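Local coordinates for transcriptional regulator, SorC family (Enterococcus faecalis, PDB 2O0M), which probably regulates transcription by binding DNA in response to a carbohydrate effector, at residues 317-320 with 321-325. Residues are numbered along the deposited sequence; the frame is centred on the assembly and turned at random.
Sequences RAYM and KNAPK. With PO4 (phosphate ion), chain C.
The methyl of Ala323 points back at the side chains of Tyr319 and Met320 where the chain leaves helix 313-320 through a type I beta turn, Met320 to Ala323, on its way to strand 328-332 in the putative sugar-binding domain. Ala323 CB lies 3.6 Å from Tyr319 CE2, approaching the ring obliquely, and 4.0 Å from Met320 SE, the selenium of a selenomethionine. The phenol reaches it because Tyr319 CG stands opposite the backbone N (chi1 168°), swinging the ring along the chain toward the turn; there its OH also meets Pro324 CD, the two side chains crossing nearly at right angles. Backbone bonds through this exit are all weak: Lys321 N to Arg317 O still follows the helix, whereas Ala323 N to Met320 O, 3.2 Å, closes the turn. Water 1 bridges the same Met320 O and Ala323 O, and accepts from Lys325 NZ at 2.7 Å, an ammonium group that also bonds to Phe105 O.

Further out, Phe277 packs edge-to-face with Tyr319, while Phe105 and Ile107 touch Met320. Lys321 runs past Arg317 O, and its NZ donates a hydrogen bond to Glu279 O. On the preceding helical turn, Arg317 holds a phosphate ion, probably from the crystallisation liquor, at the guanidinium edge: NE donates to O4, and NH2 to O1 at 3.0 Å along a nearly straight N-H...O line of 166°.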
loop_
_atom_site.group_PDB
_atom_site.type_symbol
_atom_site.label_atom_id
_atom_site.label_comp_id
_atom_site.label_asym_id
_atom_site.label_seq_id
_atom_site.Cartn_x
_atom_site.Cartn_y
_atom_site.Cartn_z
ATOM N N ARG A 317 -1.062 -8.612 11.304
ATOM C CA ARG A 317 -1.241 -8.316 12.731
ATOM C C ARG A 317 -0.302 -7.202 13.211
ATOM O O ARG A 317 -0.710 -6.307 13.942
ATOM C CB ARG A 317 -1.005 -9.570 13.570
ATOM C CG ARG A 317 -2.129 -10.575 13.496
ATOM C CD ARG A 317 -1.679 -11.921 14.007
ATOM N NE ARG A 317 -1.100 -11.826 15.347
ATOM C CZ ARG A 317 -0.085 -12.568 15.786
ATOM N NH1 ARG A 317 0.477 -13.491 15.009
ATOM N NH2 ARG A 317 0.376 -12.398 17.018
ATOM N N ALA A 318 0.952 -7.255 12.788
ATOM C CA ALA A 318 1.960 -6.325 13.294
ATOM C C ALA A 318 1.726 -4.911 12.775
ATOM O O ALA A 318 1.852 -3.931 13.520
ATOM C CB ALA A 318 3.350 -6.803 12.939
ATOM N N TYR A 319 1.394 -4.795 11.493
ATOM C CA TYR A 319 1.138 -3.472 10.924
ATOM C C TYR A 319 -0.203 -2.931 11.422
ATOM O O TYR A 319 -0.313 -1.758 11.768
ATOM C CB TYR A 319 1.139 -3.463 9.384
ATOM C CG TYR A 319 0.594 -2.143 8.899
ATOM C CD1 TYR A 319 1.380 -0.990 8.941
ATOM C CD2 TYR A 319 -0.735 -2.013 8.517
ATOM C CE1 TYR A 319 0.869 0.253 8.563
ATOM C CE2 TYR A 319 -1.255 -0.785 8.136
ATOM C CZ TYR A 319 -0.458 0.345 8.158
ATOM O OH TYR A 319 -0.997 1.567 7.785
HETATM N N MSE A 320 -1.232 -3.768 11.424
HETATM C CA MSE A 320 -2.583 -3.265 11.661
HETATM C C MSE A 320 -2.774 -2.722 13.081
HETATM O O MSE A 320 -3.713 -1.952 13.325
HETATM C CB MSE A 320 -3.631 -4.332 11.302
HETATM C CG MSE A 320 -3.718 -4.627 9.808
HETATM SE SE MSE A 320 -4.365 -3.149 8.726
HETATM C CE MSE A 320 -5.976 -2.828 9.719
ATOM N N LYS A 321 -1.876 -3.097 13.997
ATOM C CA LYS A 321 -1.935 -2.654 15.399
ATOM C C LYS A 321 -2.070 -1.152 15.538
ATOM O O LYS A 321 -2.880 -0.667 16.355
ATOM C CB LYS A 321 -0.696 -3.117 16.172
ATOM C CG LYS A 321 -0.842 -4.481 16.765
ATOM C CD LYS A 321 0.343 -4.860 17.620
ATOM C CE LYS A 321 0.042 -6.082 18.457
ATOM N NZ LYS A 321 1.232 -6.591 19.179
ATOM N N ASN A 322 -1.283 -0.430 14.742
ATOM C CA ASN A 322 -1.262 1.033 14.750
ATOM C C ASN A 322 -1.792 1.696 13.466
ATOM O O ASN A 322 -1.579 2.889 13.268
ATOM C CB ASN A 322 0.163 1.531 15.050
ATOM C CG ASN A 322 1.116 1.457 13.829
ATOM O OD1 ASN A 322 0.786 0.910 12.756
ATOM N ND2 ASN A 322 2.317 2.013 14.008
ATOM N N ALA A 323 -2.468 0.935 12.600
ATOM C CA ALA A 323 -3.088 1.485 11.392
ATOM C C ALA A 323 -4.197 2.475 11.775
ATOM O O ALA A 323 -4.799 2.330 12.840
ATOM C CB ALA A 323 -3.667 0.383 10.534
ATOM N N PRO A 324 -4.478 3.473 10.903
ATOM C CA PRO A 324 -5.552 4.418 11.199
ATOM C C PRO A 324 -6.861 3.674 11.369
ATOM O O PRO A 324 -7.116 2.718 10.642
ATOM C CB PRO A 324 -5.620 5.287 9.943
ATOM C CG PRO A 324 -4.254 5.202 9.381
ATOM C CD PRO A 324 -3.824 3.799 9.622
ATOM N N LYS A 325 -7.680 4.106 12.317
ATOM C CA LYS A 325 -8.890 3.358 12.629
ATOM C C LYS A 325 -9.898 3.351 11.493
ATOM O O LYS A 325 -10.749 2.471 11.429
ATOM C CB LYS A 325 -9.520 3.855 13.942
ATOM C CG LYS A 325 -8.651 3.615 15.171
ATOM C CD LYS A 325 -7.966 2.252 15.135
ATOM C CE LYS A 325 -7.506 1.799 16.467
ATOM N NZ LYS A 325 -7.083 0.385 16.380
HETATM P P PO4 C . -1.630 -9.397 17.945
HETATM O O1 PO4 C . -0.492 -10.051 18.691
HETATM O O2 PO4 C . -2.865 -10.257 17.899
HETATM O O3 PO4 C . -1.950 -8.088 18.615
HETATM O O4 PO4 C . -1.190 -9.122 16.535
HETATM O O HOH W 1 -5.374 0.123 14.263
#